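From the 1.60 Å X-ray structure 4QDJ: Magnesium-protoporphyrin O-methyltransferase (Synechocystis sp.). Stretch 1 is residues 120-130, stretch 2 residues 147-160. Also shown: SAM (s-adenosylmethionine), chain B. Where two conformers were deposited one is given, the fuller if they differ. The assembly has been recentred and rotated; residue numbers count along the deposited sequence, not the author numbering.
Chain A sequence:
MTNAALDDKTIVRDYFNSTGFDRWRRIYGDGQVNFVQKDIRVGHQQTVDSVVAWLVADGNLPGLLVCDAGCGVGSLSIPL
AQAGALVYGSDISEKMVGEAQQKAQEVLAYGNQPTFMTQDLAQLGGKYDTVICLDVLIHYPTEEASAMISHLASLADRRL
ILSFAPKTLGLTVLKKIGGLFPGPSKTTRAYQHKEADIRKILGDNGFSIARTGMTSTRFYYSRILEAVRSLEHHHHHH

Stretch 1 (120-130) DLAQLGGKYDT
Stretch 2 147-160: AMISHLASLADRRL

A loop packs well against a helix when its apolar side chains fill the hollows of the helix surface and its polar backbone is answered by the few polar groups within reach. Magnesium-protoporphyrin O-methyltransferase offers a compact example, in which residues 120-130 and 147-160 bury 851 Å² between them, both sides summed.

The first stretch opens at the cofactor. Asp-120 OD1 accepts from SAM N6 (3.0 Å), and Leu-121 N donates to SAM N1 (2.9 Å). A 3-10 segment, 121-123, then turns the chain along the helix that enters the second stretch at Ala-147. Leu-121 (chi1 p, chi2 p) leaves its backbone sideways, but its forked end reaches the helix: CD2 lies 3.6 Å from Met-148 CE, where that m, t, p side chain curls, and CD1 lies 4.0 Å from Leu-152 CD2. Branched leucine tips and a flexible methionine suit such a seam.

One turn further along, His-151 (chi1 t, chi2 77°) points toward the loop and is cupped by its carbonyls. His-151 NE2 donates to Leu-124 O (2.8 Å), which sits at the ring edge, while Ala-122 O lies over one face, 3.2 Å from His-151 NE2 but at a poor angle for a hydrogen bond. The flat imidazole thus both fills the hollow and satisfies a loop carbonyl.

Leu-155 (m, t) has the largest covered area, 100 Å². Leu-155 CD1 meets Leu-124 CB at 3.6 Å and Leu-155 CD2 meets Gly-126 O at 3.6 Å, so the fork nestles into the bend at 124-126. Gly-126, at phi 80°, adopts a conformation that favours glycine. The exposed Lys-127 puts its CE 3.4 Å from Ser-154 O.

Beyond this bend the backbones pair in parallel. Tyr-128 N donates to Leu-155 O (2.8 Å), and Asp-157 N to Tyr-128 O (2.7 Å), with Tyr-128 opposite Ala-156 (CA to CA 5.2 Å). Thr-130 pairs with Arg-159 (CA to CA 4.6 Å), a one-residue shift that makes a beta bulge. Asp-129 O serves both successive amides there, Arg-158 N at 3.2 Å and Arg-159 N at 3.0 Å.

Side chains clamp the bulge. Asp-129 (chi1 t) starts away, yet its carboxylate returns to form a salt bridge with Arg-158: OD2 to NE and OD1 to NH2, both 3.0 Å. Thr-130 (m) and Arg-159 (t, t, p) share one sheet face, where Thr-130 OG1 accepts from Arg-159 NE (2.9 Å) and NH2 (3.1 Å) and donates to Asp-129 OD1 (2.7 Å).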

ATOM      1  N   ASP A 120       8.399  -9.900  -0.884  1.00 12.59           N
ATOM      2  CA  ASP A 120       8.994  -8.580  -0.713  1.00 12.62           C
ATOM      3  C   ASP A 120       8.755  -7.794  -1.998  1.00 12.51           C
ATOM      4  O   ASP A 120       9.014  -8.294  -3.091  1.00 12.62           O
ATOM      5  CB  ASP A 120      10.493  -8.743  -0.430  1.00 14.27           C
ATOM      6  CG  ASP A 120      11.263  -7.431  -0.466  1.00 17.69           C
ATOM      7  OD1 ASP A 120      10.664  -6.353  -0.273  1.00 17.65           O
ATOM      8  OD2 ASP A 120      12.494  -7.492  -0.672  1.00 20.38           O
ATOM      9  N   LEU A 121       8.249  -6.570  -1.873  1.00 11.70           N
ATOM     10  CA  LEU A 121       7.897  -5.778  -3.050  1.00 12.52           C
ATOM     11  C   LEU A 121       9.097  -5.517  -3.960  1.00 14.07           C
ATOM     12  O   LEU A 121       8.937  -5.313  -5.164  1.00 14.90           O
ATOM     13  CB  LEU A 121       7.202  -4.467  -2.655  1.00 13.70           C
ATOM     14  CG  LEU A 121       7.938  -3.415  -1.821  1.00 14.70           C
ATOM     15  CD1 LEU A 121       8.799  -2.499  -2.689  1.00 15.42           C
ATOM     16  CD2 LEU A 121       6.932  -2.602  -1.022  1.00 17.08           C
ATOM     17  N   ALA A 122      10.295  -5.543  -3.384  1.00 13.85           N
ATOM     18  CA  ALA A 122      11.517  -5.337  -4.156  1.00 15.36           C
ATOM     19  C   ALA A 122      11.821  -6.517  -5.077  1.00 17.12           C
ATOM     20  O   ALA A 122      12.704  -6.435  -5.931  1.00 19.23           O
ATOM     21  CB  ALA A 122      12.693  -5.069  -3.229  1.00 17.74           C
ATOM     22  N   GLN A 123      11.087  -7.613  -4.906  1.00 17.06           N
ATOM     23  CA  GLN A 123      11.303  -8.809  -5.714  1.00 17.42           C
ATOM     24  C   GLN A 123      10.204  -9.017  -6.754  1.00 16.17           C
ATOM     25  O   GLN A 123      10.231  -9.990  -7.509  1.00 18.24           O
ATOM     26  CB  GLN A 123      11.427 -10.046  -4.820  1.00 19.99           C
ATOM     27  CG  GLN A 123      12.594  -9.983  -3.846  1.00 22.85           C
ATOM     28  CD  GLN A 123      13.933  -9.879  -4.550  1.00 26.05           C
ATOM     29  OE1 GLN A 123      14.177 -10.555  -5.551  0.36 26.16           O
ATOM     30  NE2 GLN A 123      14.809  -9.026  -4.032  0.38 26.11           N
ATOM     31  N   LEU A 124       9.241  -8.102  -6.795  1.00 15.39           N
ATOM     32  CA  LEU A 124       8.146  -8.194  -7.754  1.00 14.03           C
ATOM     33  C   LEU A 124       8.637  -8.010  -9.184  1.00 14.70           C
ATOM     34  O   LEU A 124       9.573  -7.249  -9.439  1.00 16.14           O
ATOM     35  CB  LEU A 124       7.071  -7.152  -7.445  1.00 12.70           C
ATOM     36  CG  LEU A 124       6.285  -7.321  -6.145  1.00 12.43           C
ATOM     37  CD1 LEU A 124       5.368  -6.130  -5.932  1.00 12.06           C
ATOM     38  CD2 LEU A 124       5.490  -8.616  -6.161  1.00 14.44           C
ATOM     39  N   GLY A 125       7.996  -8.710 -10.113  1.00 14.37           N
ATOM     40  CA  GLY A 125       8.310  -8.579 -11.523  1.00 16.66           C
ATOM     41  C   GLY A 125       7.067  -8.270 -12.332  1.00 18.21           C
ATOM     42  O   GLY A 125       6.008  -7.990 -11.773  1.00 19.85           O
ATOM     43  N   GLY A 126       7.193  -8.318 -13.654  1.00 18.35           N
ATOM     44  CA  GLY A 126       6.065  -8.065 -14.530  1.00 17.78           C
ATOM     45  C   GLY A 126       5.776  -6.589 -14.720  1.00 18.05           C
ATOM     46  O   GLY A 126       6.512  -5.731 -14.231  1.00 20.14           O
ATOM     47  N   LYS A 127       4.697  -6.296 -15.439  1.00 15.42           N
ATOM     48  CA  LYS A 127       4.321  -4.920 -15.745  1.00 14.93           C
ATOM     49  C   LYS A 127       2.835  -4.682 -15.491  1.00 14.27           C
ATOM     50  O   LYS A 127       1.999  -5.539 -15.780  1.00 16.28           O
ATOM     51  CB  LYS A 127       4.662  -4.584 -17.200  1.00 17.91           C
ATOM     52  CG  LYS A 127       6.146  -4.664 -17.539  1.00 21.17           C
ATOM     53  CD  LYS A 127       6.944  -3.580 -16.831  1.00 22.90           C
ATOM     54  CE  LYS A 127       8.404  -3.597 -17.260  0.65 24.19           C
ATOM     55  NZ  LYS A 127       9.074  -4.880 -16.915  0.16 24.80           N
ATOM     56  N   TYR A 128       2.519  -3.508 -14.953  1.00 12.36           N
ATOM     57  CA  TYR A 128       1.149  -3.141 -14.617  1.00 10.81           C
ATOM     58  C   TYR A 128       0.852  -1.749 -15.146  1.00 12.78           C
ATOM     59  O   TYR A 128       1.762  -0.940 -15.311  1.00 14.78           O
ATOM     60  CB  TYR A 128       0.970  -3.128 -13.099  1.00  9.92           C
ATOM     61  CG  TYR A 128       1.245  -4.451 -12.432  1.00  9.29           C
ATOM     62  CD1 TYR A 128       2.531  -4.801 -12.038  1.00 10.30           C
ATOM     63  CD2 TYR A 128       0.216  -5.351 -12.190  1.00 10.49           C
ATOM     64  CE1 TYR A 128       2.782  -6.015 -11.430  1.00 11.17           C
ATOM     65  CE2 TYR A 128       0.457  -6.562 -11.584  1.00 11.16           C
ATOM     66  CZ  TYR A 128       1.739  -6.890 -11.203  1.00 12.80           C
ATOM     67  OH  TYR A 128       1.972  -8.102 -10.597  1.00 15.89           O
ATOM     68  N   ASP A 129      -0.419  -1.459 -15.401  1.00 10.41           N
ATOM     69  CA  ASP A 129      -0.804  -0.091 -15.723  1.00 10.31           C
ATOM     70  C   ASP A 129      -0.550   0.791 -14.510  1.00  9.69           C
ATOM     71  O   ASP A 129       0.092   1.837 -14.607  1.00 10.76           O
ATOM     72  CB  ASP A 129      -2.279   0.000 -16.113  1.00 11.95           C
ATOM     73  CG  ASP A 129      -2.732   1.435 -16.334  1.00 14.53           C
ATOM     74  OD1 ASP A 129      -3.118   2.104 -15.350  1.00 14.82           O
ATOM     75  OD2 ASP A 129      -2.695   1.900 -17.491  1.00 17.65           O
ATOM     76  N   THR A 130      -1.060   0.349 -13.364  1.00  8.17           N
ATOM     77  CA  THR A 130      -1.001   1.129 -12.138  1.00  8.80           C
ATOM     78  C   THR A 130      -0.393   0.318 -11.000  1.00  8.69           C
ATOM     79  O   THR A 130      -0.785  -0.824 -10.758  1.00  9.42           O
ATOM     80  CB  THR A 130      -2.412   1.614 -11.736  1.00  9.08           C
ATOM     81  OG1 THR A 130      -2.883   2.557 -12.707  1.00  9.34           O
ATOM     82  CG2 THR A 130      -2.397   2.273 -10.366  1.00  9.25           C
ATOM     83  N   ALA A 147      15.039   3.281  -3.058  1.00 17.42           N
ATOM     84  CA  ALA A 147      15.268   2.064  -3.828  1.00 16.68           C
ATOM     85  C   ALA A 147      13.951   1.332  -4.080  1.00 15.83           C
ATOM     86  O   ALA A 147      13.733   0.779  -5.156  1.00 16.50           O
ATOM     87  CB  ALA A 147      16.256   1.157  -3.107  1.00 18.72           C
ATOM     88  N   MET A 148      13.076   1.340  -3.080  1.00 14.04           N
ATOM     89  CA  MET A 148      11.770   0.704  -3.203  1.00 13.99           C
ATOM     90  C   MET A 148      10.907   1.402  -4.250  1.00 13.58           C
ATOM     91  O   MET A 148      10.284   0.748  -5.086  1.00 14.44           O
ATOM     92  CB  MET A 148      11.055   0.684  -1.851  1.00 14.79           C
ATOM     93  CG  MET A 148      11.687  -0.264  -0.846  1.00 17.18           C
ATOM     94  SD  MET A 148      11.026  -0.091   0.822  0.69 16.19           S
ATOM     95  CE  MET A 148       9.294  -0.450   0.558  0.48 15.95           C
ATOM     96  N   ILE A 149      10.876   2.730  -4.199  1.00 12.78           N
ATOM     97  CA  ILE A 149      10.114   3.509  -5.168  1.00 13.26           C
ATOM     98  C   ILE A 149      10.631   3.284  -6.587  1.00 13.89           C
ATOM     99  O   ILE A 149       9.849   3.131  -7.524  1.00 13.48           O
ATOM    100  CB  ILE A 149      10.139   5.013  -4.827  1.00 12.67           C
ATOM    101  CG1 ILE A 149       9.369   5.268  -3.529  1.00 12.95           C
ATOM    102  CG2 ILE A 149       9.543   5.831  -5.962  1.00 13.85           C
ATOM    103  CD1 ILE A 149       9.524   6.672  -2.992  1.00 14.76           C
ATOM    104  N   SER A 150      11.951   3.253  -6.739  1.00 15.10           N
ATOM    105  CA  SER A 150      12.554   3.027  -8.047  0.69 15.55           C
ATOM    106  C   SER A 150      12.169   1.659  -8.605  1.00 15.44           C
ATOM    107  O   SER A 150      11.906   1.519  -9.798  1.00 16.62           O
ATOM    108  CB  SER A 150      14.074   3.175  -7.975  0.69 16.44           C
ATOM    109  OG  SER A 150      14.434   4.506  -7.646  0.69 16.88           O
ATOM    110  N   HIS A 151      12.121   0.652  -7.740  1.00 14.01           N
ATOM    111  CA  HIS A 151      11.726  -0.673  -8.199  1.00 13.92           C
ATOM    112  C   HIS A 151      10.253  -0.706  -8.595  1.00 13.63           C
ATOM    113  O   HIS A 151       9.895  -1.265  -9.630  1.00 15.00           O
ATOM    114  CB  HIS A 151      11.998  -1.748  -7.151  1.00 15.04           C
ATOM    115  CG  HIS A 151      11.684  -3.129  -7.631  1.00 15.59           C
ATOM    116  ND1 HIS A 151      12.512  -3.821  -8.489  1.00 18.35           N
ATOM    117  CD2 HIS A 151      10.620  -3.933  -7.406  1.00 15.68           C
ATOM    118  CE1 HIS A 151      11.980  -5.001  -8.754  1.00 18.65           C
ATOM    119  NE2 HIS A 151      10.829  -5.093  -8.112  1.00 16.67           N
ATOM    120  N   LEU A 152       9.405  -0.110  -7.764  1.00 12.18           N
ATOM    121  CA  LEU A 152       7.979  -0.044  -8.060  1.00 11.20           C
ATOM    122  C   LEU A 152       7.731   0.702  -9.365  1.00 12.80           C
ATOM    123  O   LEU A 152       6.870   0.314 -10.160  1.00 13.82           O
ATOM    124  CB  LEU A 152       7.221   0.624  -6.911  1.00 12.83           C
ATOM    125  CG  LEU A 152       7.174  -0.164  -5.600  1.00 14.87           C
ATOM    126  CD1 LEU A 152       6.486   0.650  -4.519  1.00 17.43           C
ATOM    127  CD2 LEU A 152       6.467  -1.498  -5.799  1.00 17.47           C
ATOM    128  N   ALA A 153       8.499   1.766  -9.585  1.00 13.39           N
ATOM    129  CA  ALA A 153       8.384   2.549 -10.809  1.00 14.43           C
ATOM    130  C   ALA A 153       8.672   1.692 -12.037  1.00 15.09           C
ATOM    131  O   ALA A 153       8.042   1.860 -13.080  1.00 16.60           O
ATOM    132  CB  ALA A 153       9.318   3.751 -10.763  1.00 15.64           C
ATOM    133  N   SER A 154       9.612   0.759 -11.903  1.00 14.94           N
ATOM    134  CA  SER A 154       9.988  -0.107 -13.018  1.00 16.86           C
ATOM    135  C   SER A 154       8.876  -1.087 -13.384  1.00 17.20           C
ATOM    136  O   SER A 154       8.895  -1.684 -14.461  1.00 20.76           O
ATOM    137  CB  SER A 154      11.282  -0.869 -12.706  1.00 18.48           C
ATOM    138  OG  SER A 154      11.053  -1.931 -11.794  1.00 19.66           O
ATOM    139  N   LEU A 155       7.911  -1.254 -12.486  1.00 14.26           N
ATOM    140  CA  LEU A 155       6.789  -2.155 -12.732  1.00 14.26           C
ATOM    141  C   LEU A 155       5.605  -1.412 -13.333  1.00 13.34           C
ATOM    142  O   LEU A 155       4.674  -2.028 -13.850  1.00 14.43           O
ATOM    143  CB  LEU A 155       6.348  -2.828 -11.430  1.00 15.76           C
ATOM    144  CG  LEU A 155       7.432  -3.470 -10.562  1.00 18.50           C
ATOM    145  CD1 LEU A 155       6.810  -4.069  -9.308  1.00 20.87           C
ATOM    146  CD2 LEU A 155       8.204  -4.523 -11.345  1.00 20.85           C
ATOM    147  N   ALA A 156       5.640  -0.085 -13.258  1.00 12.84           N
ATOM    148  CA  ALA A 156       4.499   0.736 -13.656  1.00 13.41           C
ATOM    149  C   ALA A 156       4.615   1.262 -15.080  1.00 13.94           C
ATOM    150  O   ALA A 156       5.452   2.116 -15.371  1.00 14.61           O
ATOM    151  CB  ALA A 156       4.320   1.894 -12.681  1.00 14.10           C
ATOM    152  N   ASP A 157       3.758   0.757 -15.963  1.00 13.69           N
ATOM    153  CA  ASP A 157       3.708   1.239 -17.338  1.00 15.11           C
ATOM    154  C   ASP A 157       3.255   2.693 -17.402  1.00 14.74           C
ATOM    155  O   ASP A 157       3.723   3.459 -18.246  1.00 16.48           O
ATOM    156  CB  ASP A 157       2.768   0.378 -18.184  1.00 16.06           C
ATOM    157  CG  ASP A 157       3.349  -0.983 -18.507  1.00 20.11           C
ATOM    158  OD1 ASP A 157       4.588  -1.135 -18.450  0.47 20.18           O
ATOM    159  OD2 ASP A 157       2.563  -1.900 -18.830  0.62 19.80           O
ATOM    160  N   ARG A 158       2.342   3.074 -16.514  1.00 12.93           N
ATOM    161  CA  ARG A 158       1.736   4.398 -16.599  1.00 13.99           C
ATOM    162  C   ARG A 158       1.682   5.171 -15.283  1.00 12.62           C
ATOM    163  O   ARG A 158       1.960   6.370 -15.253  1.00 13.83           O
ATOM    164  CB  ARG A 158       0.327   4.299 -17.192  1.00 16.13           C
ATOM    165  CG  ARG A 158      -0.281   5.645 -17.552  1.00 19.56           C
ATOM    166  CD  ARG A 158      -1.661   5.481 -18.163  1.00 22.27           C
ATOM    167  NE  ARG A 158      -2.590   4.859 -17.226  1.00 24.07           N
ATOM    168  CZ  ARG A 158      -3.344   5.534 -16.363  1.00 25.02           C
ATOM    169  NH1 ARG A 158      -3.281   6.859 -16.320  1.00 26.50           N
ATOM    170  NH2 ARG A 158      -4.160   4.886 -15.546  1.00 23.48           N
ATOM    171  N   ARG A 159       1.324   4.497 -14.196  1.00 11.26           N
ATOM    172  CA  ARG A 159       0.992   5.214 -12.971  1.00 10.21           C
ATOM    173  C   ARG A 159       1.498   4.550 -11.692  1.00  9.86           C
ATOM    174  O   ARG A 159       1.415   3.333 -11.532  1.00 10.18           O
ATOM    175  CB  ARG A 159      -0.523   5.434 -12.895  1.00  9.95           C
ATOM    176  CG  ARG A 159      -1.002   6.057 -11.597  1.00 10.16           C
ATOM    177  CD  ARG A 159      -2.463   6.457 -11.679  1.00 11.47           C
ATOM    178  NE  ARG A 159      -3.322   5.342 -12.066  1.00 11.34           N
ATOM    179  CZ  ARG A 159      -4.641   5.428 -12.202  1.00 12.11           C
ATOM    180  NH1 ARG A 159      -5.258   6.582 -11.980  1.00 12.29           N
ATOM    181  NH2 ARG A 159      -5.344   4.363 -12.565  1.00 13.28           N
ATOM    182  N   LEU A 160       2.024   5.374 -10.789  1.00  9.49           N
ATOM    183  CA  LEU A 160       2.451   4.928  -9.471  1.00  9.61           C
ATOM    184  C   LEU A 160       1.789   5.806  -8.413  1.00 10.20           C
ATOM    185  O   LEU A 160       1.906   7.029  -8.452  1.00 12.96           O
ATOM    186  CB  LEU A 160       3.974   5.009  -9.353  1.00 12.30           C
ATOM    187  CG  LEU A 160       4.617   4.631  -8.014  1.00 13.91           C
ATOM    188  CD1 LEU A 160       4.214   3.224  -7.589  1.00 15.25           C
ATOM    189  CD2 LEU A 160       6.133   4.752  -8.107  1.00 16.18           C
TER
HETATM  190  N   SAM B 301      -1.047  -1.081   2.137  1.00 14.30           N
HETATM  191  CA  SAM B 301      -1.929  -1.702   3.122  1.00 17.95           C
HETATM  192  C   SAM B 301      -3.070  -0.764   3.493  1.00 19.22           C
HETATM  193  O   SAM B 301      -2.940   0.457   3.395  1.00 20.84           O
HETATM  194  OXT SAM B 301      -4.145  -1.210   3.895  1.00 18.52           O
HETATM  195  CB  SAM B 301      -1.172  -2.163   4.369  1.00 20.96           C
HETATM  196  CG  SAM B 301      -0.405  -1.097   5.151  1.00 22.70           C
HETATM  197  SD  SAM B 301       0.364  -1.775   6.651  1.00 24.09           S
HETATM  198  CE  SAM B 301       0.648  -0.278   7.628  0.71 24.00           C
HETATM  199  C5' SAM B 301       2.043  -2.069   6.058  1.00 19.71           C
HETATM  200  C4' SAM B 301       2.153  -3.392   5.314  1.00 15.58           C
HETATM  201  O4' SAM B 301       3.294  -3.348   4.485  1.00 14.40           O
HETATM  202  C3' SAM B 301       2.320  -4.588   6.243  1.00 13.76           C
HETATM  203  O3' SAM B 301       1.344  -5.553   5.928  1.00 14.47           O
HETATM  204  C2' SAM B 301       3.696  -5.133   5.914  1.00 13.95           C
HETATM  205  O2' SAM B 301       3.742  -6.541   5.984  1.00 14.55           O
HETATM  206  C1' SAM B 301       3.905  -4.616   4.501  1.00 12.67           C
HETATM  207  N9  SAM B 301       5.317  -4.507   4.116  1.00 11.05           N
HETATM  208  C8  SAM B 301       6.338  -3.951   4.837  1.00 11.60           C
HETATM  209  N7  SAM B 301       7.475  -4.060   4.111  1.00 11.77           N
HETATM  210  C5  SAM B 301       7.185  -4.676   2.943  1.00 10.56           C
HETATM  211  C6  SAM B 301       7.965  -5.033   1.853  1.00 10.46           C
HETATM  212  N6  SAM B 301       9.270  -4.771   1.845  1.00 12.29           N
HETATM  213  N1  SAM B 301       7.374  -5.667   0.781  1.00 10.93           N
HETATM  214  C2  SAM B 301       6.021  -5.939   0.790  1.00 12.03           C
HETATM  215  N3  SAM B 301       5.253  -5.584   1.878  1.00 10.39           N
HETATM  216  C4  SAM B 301       5.830  -4.959   2.933  1.00 11.45           C